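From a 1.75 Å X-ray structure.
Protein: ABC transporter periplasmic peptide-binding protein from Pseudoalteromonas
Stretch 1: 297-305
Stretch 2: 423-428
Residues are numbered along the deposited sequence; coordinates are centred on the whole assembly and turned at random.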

ATOM      1  N   PHE A 297      -2.272 -16.598   8.236  1.00 16.92           N
ATOM      2  CA  PHE A 297      -2.345 -18.024   7.940  1.00 16.43           C
ATOM      3  C   PHE A 297      -3.061 -18.298   6.619  1.00 17.65           C
ATOM      4  O   PHE A 297      -4.048 -17.654   6.289  1.00 15.99           O
ATOM      5  N   ASN A 298      -2.559 -19.268   5.865  1.00 18.42           N
ATOM      6  CA  ASN A 298      -3.262 -19.753   4.684  1.00 16.73           C
ATOM      7  C   ASN A 298      -4.427 -20.628   5.147  1.00 16.85           C
ATOM      8  O   ASN A 298      -4.275 -21.837   5.323  1.00 18.59           O
ATOM      9  N   THR A 299      -5.583 -20.005   5.368  1.00 16.38           N
ATOM     10  CA  THR A 299      -6.723 -20.653   6.019  1.00 18.01           C
ATOM     11  C   THR A 299      -7.360 -21.740   5.171  1.00 17.22           C
ATOM     12  O   THR A 299      -8.270 -22.423   5.624  1.00 19.51           O
ATOM     13  N   GLU A 300      -6.889 -21.900   3.942  1.00 19.14           N
ATOM     14  CA  GLU A 300      -7.399 -22.967   3.096  1.00 19.87           C
ATOM     15  C   GLU A 300      -6.476 -24.173   3.112  1.00 21.80           C
ATOM     16  O   GLU A 300      -6.698 -25.125   2.374  1.00 25.93           O
ATOM     17  N   ARG A 301      -5.456 -24.150   3.969  1.00 19.28           N
ATOM     18  CA  ARG A 301      -4.445 -25.203   3.970  1.00 21.63           C
ATOM     19  C   ARG A 301      -4.333 -25.890   5.329  1.00 21.42           C
ATOM     20  O   ARG A 301      -3.977 -25.260   6.315  1.00 23.31           O
ATOM     21  N   PRO A 302      -4.648 -27.191   5.392  1.00 22.36           N
ATOM     22  CA  PRO A 302      -4.548 -27.880   6.686  1.00 20.50           C
ATOM     23  C   PRO A 302      -3.102 -27.878   7.183  1.00 22.97           C
ATOM     24  O   PRO A 302      -2.190 -27.918   6.364  1.00 24.24           O
ATOM     25  N   PRO A 303      -2.886 -27.816   8.505  1.00 23.91           N
ATOM     26  CA  PRO A 303      -3.891 -27.730   9.574  1.00 22.85           C
ATOM     27  C   PRO A 303      -4.356 -26.306   9.845  1.00 21.36           C
ATOM     28  O   PRO A 303      -5.031 -26.055  10.840  1.00 23.03           O
ATOM     29  N   PHE A 304      -4.008 -25.382   8.965  1.00 21.99           N
ATOM     30  CA  PHE A 304      -4.212 -23.969   9.247  1.00 21.00           C
ATOM     31  C   PHE A 304      -5.653 -23.557   8.970  1.00 21.13           C
ATOM     32  O   PHE A 304      -6.075 -22.470   9.354  1.00 22.41           O
ATOM     33  N   ASP A 305      -6.410 -24.446   8.330  1.00 20.02           N
ATOM     34  CA  ASP A 305      -7.844 -24.242   8.153  1.00 18.91           C
ATOM     35  C   ASP A 305      -8.596 -24.549   9.449  1.00 21.73           C
ATOM     36  O   ASP A 305      -9.808 -24.360   9.542  1.00 23.62           O
ATOM     37  N   GLU A 423      -0.281 -16.164  -4.813  1.00 22.84           N
ATOM     38  CA  GLU A 423      -0.546 -17.505  -5.331  1.00 21.22           C
ATOM     39  C   GLU A 423      -0.721 -18.488  -4.192  1.00 20.57           C
ATOM     40  O   GLU A 423      -0.721 -19.698  -4.401  1.00 23.17           O
ATOM     41  N   HIS A 424      -0.870 -17.946  -2.988  1.00 19.30           N
ATOM     42  CA  HIS A 424      -1.000 -18.715  -1.753  1.00 20.86           C
ATOM     43  C   HIS A 424      -0.114 -19.975  -1.641  1.00 22.67           C
ATOM     44  O   HIS A 424      -0.576 -21.042  -1.226  1.00 21.90           O
ATOM     45  N   ARG A 425       1.167 -19.835  -1.983  1.00 20.54           N
ATOM     46  CA  ARG A 425       2.116 -20.942  -1.851  1.00 21.75           C
ATOM     47  C   ARG A 425       2.543 -21.202  -0.397  1.00 23.54           C
ATOM     48  O   ARG A 425       3.178 -22.216  -0.099  1.00 21.55           O
ATOM     49  N   HIS A 426       2.184 -20.289   0.501  1.00 19.48           N
ATOM     50  CA  HIS A 426       2.667 -20.318   1.878  1.00 18.04           C
ATOM     51  C   HIS A 426       1.752 -21.055   2.820  1.00 17.47           C
ATOM     52  O   HIS A 426       0.573 -21.226   2.535  1.00 19.69           O
ATOM     53  N   ASP A 427       2.305 -21.478   3.956  1.00 18.88           N
ATOM     54  CA  ASP A 427       1.508 -21.935   5.097  1.00 19.18           C
ATOM     55  C   ASP A 427       1.080 -20.711   5.879  1.00 17.71           C
ATOM     56  O   ASP A 427      -0.077 -20.568   6.265  1.00 16.70           O
ATOM     57  N   SER A 428       2.057 -19.847   6.134  1.00 18.22           N
ATOM     58  CA  SER A 428       1.849 -18.613   6.880  1.00 17.83           C
ATOM     59  C   SER A 428       2.878 -17.603   6.419  1.00 16.24           C
ATOM     60  O   SER A 428       3.910 -17.969   5.859  1.00 15.94           O
TER

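This is a largely polar contact between two irregular segments, in which side chains of the first stretch reach the backbone carbonyls of the second and one salt bridge ties Arg 301 to Asp 427. The two stretches bury 416 Å² between them, both sides summed.

At one end the chains run antiparallel. Phe 297 and Ser 428 form a non-hydrogen-bonded bridge pair, and their side chains lie on the same face of the sheet. Phe 297 is an m rotamer; its CD1 sits 4.1 Å from CB of Ser 428, which is a p rotamer. The backbone pairing continues with a hydrogen bond from Asn 298 N to Asp 427 O, 2.8 Å long and nearly straight at 170°.

A type I turn then runs from Asn 298 to Arg 301, with Arg 301 N hydrogen-bonded to Asn 298 O at 2.9 Å. The CA-to-CB bonds of Asn 298 and Arg 301 point toward the second stretch; that of Thr 299 points away. The CA-to-CB bond of Glu 300 points toward the second stretch, but the end of its side chain leads away.

Asn 298 is a t rotamer and is buried. Its terminal amide is probably turned over in the model, so its polar partners are not assigned. Its CB lies over one face of the His 426 ring, 4.2 Å from NE2. His 426 is a p rotamer whose CA-to-CB bond points away, yet the end of its side chain comes nearer.

Arg 301 extends through t at chi1 and chi2, then bends to m at chi3. This brings its guanidinium among the carbonyls of the second stretch. Arg 301 NH1 donates to Asp 427 OD1 at 3.0 Å, the charged pair forming the salt bridge. Arg 301 NH1 also makes a weak hydrogen bond of 3.1 Å to Arg 425 O. The carbonyl O of His 426 lies over one face of the guanidinium, 3.4 Å from CZ of Arg 301. Neighbouring carbonyls thus meet the group from different directions.

Asp 427, an m rotamer, has the most area covered by the opposing stretch. Its CA-to-CB bond points sideways, but its carboxylate comes nearer. OD1 is taken up by Arg 301, while OD2 is hydrogen-bonded elsewhere in the structure. Phe 304, also m, packs against the same residue: its CE2 is 3.3 Å from Asp 427 CG, and Asp 427 O lies over one face of its ring.

The CA-to-CB bond of Arg 425 points away. Its NE makes a weak, salt-bridging hydrogen bond of 3.3 Å to Glu 423 OE1, within its own stretch.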

ATOM      1  CB  PHE A 297      -3.076 -18.747   9.060  1.00 17.46           C
ATOM      2  CG  PHE A 297      -2.432 -18.581  10.395  1.00 18.44           C
ATOM      3  CD1 PHE A 297      -1.300 -19.302  10.722  1.00 20.32           C
ATOM      4  CD2 PHE A 297      -2.957 -17.700  11.323  1.00 19.55           C
ATOM      5  CE1 PHE A 297      -0.700 -19.153  11.950  1.00 19.76           C
ATOM      6  CE2 PHE A 297      -2.370 -17.552  12.558  1.00 21.82           C
ATOM      7  CZ  PHE A 297      -1.239 -18.282  12.871  1.00 21.68           C
ATOM      8  CB  ASN A 298      -2.284 -20.545   3.819  1.00 15.90           C
ATOM      9  CG  ASN A 298      -2.846 -20.913   2.472  1.00 16.71           C
ATOM     10  OD1 ASN A 298      -2.100 -21.217   1.545  1.00 18.63           O
ATOM     11  ND2 ASN A 298      -4.154 -20.908   2.356  1.00 15.31           N
ATOM     12  CB  THR A 299      -7.826 -19.638   6.393  1.00 17.74           C
ATOM     13  OG1 THR A 299      -8.377 -19.058   5.199  1.00 17.66           O
ATOM     14  CG2 THR A 299      -7.275 -18.538   7.296  1.00 16.22           C
ATOM     15  CB  GLU A 300      -7.625 -22.466   1.670  1.00 18.70           C
ATOM     16  CG  GLU A 300      -8.817 -21.528   1.538  1.00 18.69           C
ATOM     17  CD  GLU A 300     -10.130 -22.199   1.876  1.00 23.87           C
ATOM     18  OE1 GLU A 300     -10.301 -23.381   1.524  1.00 25.84           O
ATOM     19  OE2 GLU A 300     -10.998 -21.551   2.493  1.00 27.09           O
ATOM     20  CB  ARG A 301      -3.085 -24.626   3.552  1.00 22.21           C
ATOM     21  CG  ARG A 301      -2.000 -25.669   3.335  1.00 25.31           C
ATOM     22  CD  ARG A 301      -0.649 -25.055   3.003  1.00 23.58           C
ATOM     23  NE  ARG A 301      -0.581 -24.577   1.627  1.00 22.83           N
ATOM     24  CZ  ARG A 301       0.549 -24.235   1.015  1.00 22.66           C
ATOM     25  NH1 ARG A 301       1.701 -24.323   1.669  1.00 24.82           N
ATOM     26  NH2 ARG A 301       0.534 -23.811  -0.249  1.00 23.40           N
ATOM     27  CB  PRO A 302      -5.014 -29.312   6.364  1.00 22.84           C
ATOM     28  CG  PRO A 302      -5.745 -29.203   5.047  1.00 21.77           C
ATOM     29  CD  PRO A 302      -5.082 -28.086   4.306  1.00 21.79           C
ATOM     30  CB  PRO A 303      -3.123 -28.232  10.792  1.00 24.13           C
ATOM     31  CG  PRO A 303      -1.729 -27.815  10.527  1.00 22.32           C
ATOM     32  CD  PRO A 303      -1.524 -27.953   9.049  1.00 21.16           C
ATOM     33  CB  PHE A 304      -3.167 -23.123   8.488  1.00 19.90           C
ATOM     34  CG  PHE A 304      -1.771 -23.674   8.606  1.00 19.86           C
ATOM     35  CD1 PHE A 304      -1.096 -23.624   9.815  1.00 21.14           C
ATOM     36  CD2 PHE A 304      -1.166 -24.314   7.539  1.00 20.94           C
ATOM     37  CE1 PHE A 304       0.173 -24.167   9.943  1.00 22.71           C
ATOM     38  CE2 PHE A 304       0.102 -24.860   7.660  1.00 22.14           C
ATOM     39  CZ  PHE A 304       0.774 -24.786   8.864  1.00 21.66           C
ATOM     40  CB  ASP A 305      -8.373 -25.090   6.997  1.00 21.37           C
ATOM     41  CG  ASP A 305      -8.292 -26.573   7.274  1.00 21.46           C
ATOM     42  OD1 ASP A 305      -7.409 -26.988   8.051  1.00 21.54           O
ATOM     43  OD2 ASP A 305      -9.110 -27.336   6.707  1.00 23.13           O
ATOM     44  CB  GLU A 423       0.602 -17.963  -6.229  1.00 23.78           C
ATOM     45  CG  GLU A 423       0.760 -17.148  -7.499  1.00 23.66           C
ATOM     46  CD  GLU A 423       2.096 -17.364  -8.179  1.00 27.53           C
ATOM     47  OE1 GLU A 423       2.799 -18.324  -7.814  1.00 30.65           O
ATOM     48  OE2 GLU A 423       2.453 -16.574  -9.080  1.00 27.52           O
ATOM     49  CB  HIS A 424      -2.474 -19.011  -1.439  1.00 20.26           C
ATOM     50  CG  HIS A 424      -3.119 -19.976  -2.384  1.00 21.64           C
ATOM     51  ND1 HIS A 424      -3.694 -19.583  -3.572  1.00 24.10           N
ATOM     52  CD2 HIS A 424      -3.299 -21.315  -2.299  1.00 21.83           C
ATOM     53  CE1 HIS A 424      -4.188 -20.644  -4.189  1.00 25.86           C
ATOM     54  NE2 HIS A 424      -3.958 -21.705  -3.440  1.00 27.48           N
ATOM     55  CB  ARG A 425       3.352 -20.716  -2.740  1.00 21.84           C
ATOM     56  CG  ARG A 425       3.087 -20.875  -4.246  1.00 27.27           C
ATOM     57  CD  ARG A 425       4.326 -21.369  -5.008  1.00 33.35           C
ATOM     58  NE  ARG A 425       4.620 -20.572  -6.202  1.00 31.97           N
ATOM     59  CZ  ARG A 425       5.726 -20.699  -6.934  1.00 32.22           C
ATOM     60  NH1 ARG A 425       6.655 -21.591  -6.609  1.00 34.11           N
ATOM     61  NH2 ARG A 425       5.909 -19.922  -7.993  1.00 32.69           N
ATOM     62  CB  HIS A 426       2.827 -18.887   2.395  1.00 18.12           C
ATOM     63  CG  HIS A 426       1.549 -18.104   2.412  1.00 17.37           C
ATOM     64  ND1 HIS A 426       0.914 -17.696   1.257  1.00 18.36           N
ATOM     65  CD2 HIS A 426       0.792 -17.648   3.437  1.00 17.11           C
ATOM     66  CE1 HIS A 426      -0.177 -17.024   1.573  1.00 19.46           C
ATOM     67  NE2 HIS A 426      -0.275 -16.980   2.889  1.00 17.77           N
ATOM     68  CB  ASP A 427       2.337 -22.788   6.066  1.00 19.33           C
ATOM     69  CG  ASP A 427       2.592 -24.183   5.563  1.00 22.63           C
ATOM     70  OD1 ASP A 427       1.924 -24.623   4.606  1.00 21.37           O
ATOM     71  OD2 ASP A 427       3.474 -24.844   6.149  1.00 22.16           O
ATOM     72  CB  SER A 428       1.980 -18.847   8.386  1.00 17.90           C
ATOM     73  OG  SER A 428       3.335 -18.972   8.771  1.00 18.78           O
TER